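Local coordinates for protein (R)-specific secondary-alkylsulfatase (Pseudomonas sp., PDB 4AXH) that hydrolyses (R)-configured secondary alkyl sulfates with strict inversion of configuration, using two zinc ions to give homochiral (S)-alcohols and sulfate, at residues A[368-371]-A[372-375]; A[448-451]-A[452-456]. All coordinates share one frame; numbering follows the deposited sequence.

How the interactions relate
Both interactions are successive turns of single helices, and both touch the second subunit of the homodimer, but their settings differ. Interaction 1 belongs to the long helix 362-388, where every residue that takes part is buried; interaction 2 lies on the short helix 447-457 within the dimerisation region, with Val448 and Lys452 exposed and Gly451, Tyr454 and Val455 buried. Their centres are 45 Å apart and they share no elements. In 368-375 the carboxylates of Asp371 and Asp374 meet an arginine of the other subunit and an amide nitrogen sits over a ring, whereas 448-456 puts its ion pair on a partly exposed side and turns a tyrosine into the interface.

Interaction 1: A[368-371]-A[372-375]; sequences YLAD and QRDM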
loop_
_atom_site.group_PDB
_atom_site.type_symbol
_atom_site.label_atom_id
_atom_site.label_comp_id
_atom_site.label_asym_id
_atom_site.label_seq_id
_atom_site.Cartn_x
_atom_site.Cartn_y
_atom_site.Cartn_z
ATOM N N TYR A 368 27.873 -9.432 0.303
ATOM C CA TYR A 368 26.725 -9.361 -0.598
ATOM C C TYR A 368 25.440 -9.295 0.222
ATOM O O TYR A 368 24.710 -8.313 0.096
ATOM C CB TYR A 368 26.784 -10.532 -1.587
ATOM C CG TYR A 368 25.663 -10.611 -2.600
ATOM C CD1 TYR A 368 24.436 -11.198 -2.275
ATOM C CD2 TYR A 368 25.865 -10.228 -3.920
ATOM C CE1 TYR A 368 23.418 -11.319 -3.219
ATOM C CE2 TYR A 368 24.845 -10.334 -4.870
ATOM C CZ TYR A 368 23.637 -10.914 -4.519
ATOM O OH TYR A 368 22.633 -11.066 -5.449
ATOM N N LEU A 369 25.240 -10.233 1.150
ATOM C CA LEU A 369 24.087 -10.254 2.049
ATOM C C LEU A 369 23.916 -8.999 2.862
ATOM O O LEU A 369 22.829 -8.430 2.881
ATOM C CB LEU A 369 24.100 -11.481 2.957
ATOM C CG LEU A 369 23.770 -12.789 2.257
ATOM C CD1 LEU A 369 23.760 -13.928 3.241
ATOM C CD2 LEU A 369 22.457 -12.667 1.482
ATOM N N ALA A 370 24.984 -8.520 3.493
ATOM C CA ALA A 370 24.929 -7.316 4.292
ATOM C C ALA A 370 24.602 -6.101 3.448
ATOM O O ALA A 370 23.846 -5.252 3.906
ATOM C CB ALA A 370 26.231 -7.128 5.016
ATOM N N ASP A 371 25.117 -6.021 2.199
ATOM C CA ASP A 371 24.834 -4.912 1.260
ATOM C C ASP A 371 23.345 -4.929 0.880
ATOM O O ASP A 371 22.703 -3.880 0.919
ATOM C CB ASP A 371 25.717 -5.007 -0.002
ATOM C CG ASP A 371 27.198 -4.666 0.161
ATOM O OD1 ASP A 371 27.601 -4.258 1.256
ATOM O OD2 ASP A 371 27.946 -4.792 -0.821
ATOM N N GLN A 372 22.804 -6.142 0.568
ATOM C CA GLN A 372 21.403 -6.389 0.206
ATOM C C GLN A 372 20.503 -5.936 1.344
ATOM O O GLN A 372 19.664 -5.066 1.132
ATOM C CB GLN A 372 21.171 -7.875 -0.135
ATOM C CG GLN A 372 21.806 -8.365 -1.457
ATOM C CD GLN A 372 21.153 -7.868 -2.736
ATOM O OE1 GLN A 372 19.959 -7.561 -2.786
ATOM N NE2 GLN A 372 21.923 -7.815 -3.813
ATOM N N ARG A 373 20.748 -6.450 2.561
ATOM C CA ARG A 373 20.048 -6.081 3.793
ATOM C C ARG A 373 20.040 -4.572 3.944
ATOM O O ARG A 373 18.975 -3.990 3.975
ATOM C CB ARG A 373 20.726 -6.731 5.027
ATOM C CG ARG A 373 20.239 -6.140 6.351
ATOM C CD ARG A 373 21.254 -6.261 7.455
ATOM N NE ARG A 373 22.392 -5.365 7.280
ATOM C CZ ARG A 373 23.611 -5.616 7.741
ATOM N NH1 ARG A 373 23.855 -6.723 8.413
ATOM N NH2 ARG A 373 24.597 -4.759 7.524
ATOM N N ASP A 374 21.218 -3.947 3.961
ATOM C CA ASP A 374 21.396 -2.503 4.057
ATOM C C ASP A 374 20.629 -1.718 2.985
ATOM O O ASP A 374 20.131 -0.650 3.310
ATOM C CB ASP A 374 22.891 -2.129 4.000
ATOM C CG ASP A 374 23.722 -2.465 5.222
ATOM O OD1 ASP A 374 23.131 -2.827 6.269
ATOM O OD2 ASP A 374 24.965 -2.347 5.139
ATOM N N MET A 375 20.549 -2.229 1.725
ATOM C CA MET A 375 19.845 -1.560 0.610
ATOM C C MET A 375 18.355 -1.427 0.883
ATOM O O MET A 375 17.794 -0.350 0.673
ATOM C CB MET A 375 20.125 -2.251 -0.716
ATOM C CG MET A 375 19.315 -1.732 -1.866
ATOM S SD MET A 375 19.548 -2.576 -3.451
ATOM C CE MET A 375 19.364 -4.266 -3.032
#
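Gln372 sets NE2 over one face of the Tyr368 ring, 3.6 Å from CZ of Tyr368, with the amide and ring planes 34° apart. The Gln372 chain, bent at chi2 (-72°), folds back to put it there. Beyond this contact, NE2 makes weak hydrogen bonds to the carbonyls of Pro313 and Tyr412, and the Tyr368 hydroxyl is engaged by Gln353 and the carbonyl of Ala312. Backbone polar groups pair as in any alpha-helix: Gln372 N to Tyr368 O (2.9 Å) begins four i+4 bonds ending with Met375 N to Asp371 O. On another side of the helix, Arg373 NE and NH2 converge on OD1 of Asp374, at 2.8 and 2.7 Å, both from above the same face of the carboxylate, while OD1 stays in the guanidinium plane. One guanidinium face lies over CA of Ala370, whose small methyl lets the flat group come this close. Arg588 of the second subunit forms salt bridges with Asp371 OD1 and Asp374 OD2, while Lys410 and Tyr412 take Asp371 OD2. Arg373 and that Arg588 come close, with Asp374 bound to both. Cationic partners from both subunits probably favour the ionised acids, and the ion pairs join this turn to the second subunit.

Interaction 2: A[448-451]-A[452-456]; sequences VEAG and KRYVE
Glu449 and Arg453, one helical turn apart, form a salt bridge in which NH1 of Arg453 lies 2.6 Å from OE1 of Glu449. The carboxylate approaches the edge of the guanidinium, with the two planes 77° apart, and the bond's N-H...O angle of 138° makes it weak as a hydrogen bond. Arginine suits the place because its chain, extended from CG to NE, carries the charge back along the helix to a glutamate bent at chi2 (-93°). One residue further on, Ala450 CB packs 4.2 Å from CD2 of Tyr454, the small methyl accommodating the broad ring, and Ala450 O lies at the ring edge. Along the backbone, Tyr454 N bonds to Ala450 O (2.9 Å) and Val455 N to Gly451 O (3.1 Å), whereas Arg453 N to Glu449 O is weak at 3.4 Å. In the next shell, Phe445 packs against Ala450 and Arg453, and helix 477-490 receives Val455 through His486 and Leu487. From the second subunit, His486 and Gln482 hydrogen-bond the Tyr454 hydroxyl, and Trp479 meets the Tyr454 ring edge-to-face. Tyr454 also meets its own counterpart there. The arrangement is an amphipathic interface helix with an i to i+4 salt bridge, set in the helical alkylsulfatase dimerisation domain.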
loop_
_atom_site.group_PDB
_atom_site.type_symbol
_atom_site.label_atom_id
_atom_site.label_comp_id
_atom_site.label_asym_id
_atom_site.label_seq_id
_atom_site.Cartn_x
_atom_site.Cartn_y
_atom_site.Cartn_z
ATOM N N VAL A 448 -6.776 13.603 -19.884
ATOM C CA VAL A 448 -7.348 14.320 -21.025
ATOM C C VAL A 448 -7.833 15.751 -20.649
ATOM O O VAL A 448 -7.566 16.699 -21.392
ATOM C CB VAL A 448 -8.383 13.437 -21.776
ATOM C CG1 VAL A 448 -9.281 12.663 -20.805
ATOM C CG2 VAL A 448 -9.201 14.234 -22.787
ATOM N N GLU A 449 -8.463 15.910 -19.470
ATOM C CA GLU A 449 -8.941 17.207 -18.987
ATOM C C GLU A 449 -7.805 18.135 -18.603
ATOM O O GLU A 449 -7.836 19.310 -18.960
ATOM C CB GLU A 449 -9.921 17.039 -17.818
ATOM C CG GLU A 449 -11.370 17.215 -18.224
ATOM C CD GLU A 449 -11.873 18.631 -18.041
ATOM O OE1 GLU A 449 -12.236 18.977 -16.893
ATOM O OE2 GLU A 449 -11.861 19.407 -19.026
ATOM N N ALA A 450 -6.803 17.618 -17.882
ATOM C CA ALA A 450 -5.651 18.405 -17.470
ATOM C C ALA A 450 -4.862 18.866 -18.699
ATOM O O ALA A 450 -4.535 20.050 -18.812
ATOM C CB ALA A 450 -4.771 17.588 -16.539
ATOM N N GLY A 451 -4.633 17.932 -19.628
ATOM C CA GLY A 451 -3.910 18.155 -20.876
ATOM C C GLY A 451 -4.443 19.292 -21.719
ATOM O O GLY A 451 -3.672 20.094 -22.242
ATOM N N LYS A 452 -5.777 19.372 -21.831
ATOM C CA LYS A 452 -6.494 20.411 -22.579
ATOM C C LYS A 452 -6.268 21.807 -21.957
ATOM O O LYS A 452 -5.874 22.731 -22.673
ATOM C CB LYS A 452 -8.003 20.065 -22.675
ATOM C CG LYS A 452 -8.391 19.245 -23.908
ATOM C CD LYS A 452 -8.919 20.150 -25.050
ATOM C CE LYS A 452 -9.093 19.462 -26.391
ATOM N NZ LYS A 452 -10.035 18.301 -26.338
ATOM N N ARG A 453 -6.483 21.932 -20.622
ATOM C CA ARG A 453 -6.310 23.154 -19.831
ATOM C C ARG A 453 -4.876 23.641 -19.805
ATOM O O ARG A 453 -4.647 24.849 -19.858
ATOM C CB ARG A 453 -6.812 22.950 -18.400
ATOM C CG ARG A 453 -8.324 22.947 -18.285
ATOM C CD ARG A 453 -8.744 22.947 -16.834
ATOM N NE ARG A 453 -10.118 23.411 -16.644
ATOM C CZ ARG A 453 -11.182 22.622 -16.716
ATOM N NH1 ARG A 453 -11.044 21.338 -17.006
ATOM N NH2 ARG A 453 -12.397 23.116 -16.514
ATOM N N TYR A 454 -3.915 22.716 -19.718
ATOM C CA TYR A 454 -2.505 23.071 -19.695
ATOM C C TYR A 454 -2.038 23.579 -21.063
ATOM O O TYR A 454 -1.402 24.628 -21.119
ATOM C CB TYR A 454 -1.629 21.911 -19.192
ATOM C CG TYR A 454 -1.496 21.815 -17.680
ATOM C CD1 TYR A 454 -0.688 22.697 -16.970
ATOM C CD2 TYR A 454 -2.121 20.794 -16.971
ATOM C CE1 TYR A 454 -0.538 22.585 -15.584
ATOM C CE2 TYR A 454 -1.988 20.679 -15.589
ATOM C CZ TYR A 454 -1.196 21.573 -14.897
ATOM O OH TYR A 454 -1.097 21.417 -13.535
ATOM N N VAL A 455 -2.385 22.862 -22.164
ATOM C CA VAL A 455 -2.052 23.224 -23.564
ATOM C C VAL A 455 -2.558 24.645 -23.875
ATOM O O VAL A 455 -1.810 25.458 -24.417
ATOM C CB VAL A 455 -2.533 22.145 -24.593
ATOM C CG1 VAL A 455 -2.494 22.662 -26.031
ATOM C CG2 VAL A 455 -1.705 20.868 -24.472
ATOM N N GLU A 456 -3.807 24.941 -23.463
ATOM C CA GLU A 456 -4.460 26.247 -23.564
ATOM C C GLU A 456 -3.620 27.283 -22.785
ATOM O O GLU A 456 -3.216 28.289 -23.371
ATOM C CB GLU A 456 -5.904 26.147 -23.006
ATOM C CG GLU A 456 -6.641 27.458 -22.752
ATOM C CD GLU A 456 -7.543 27.418 -21.530
ATOM O OE1 GLU A 456 -6.999 27.328 -20.405
ATOM O OE2 GLU A 456 -8.788 27.400 -21.695
#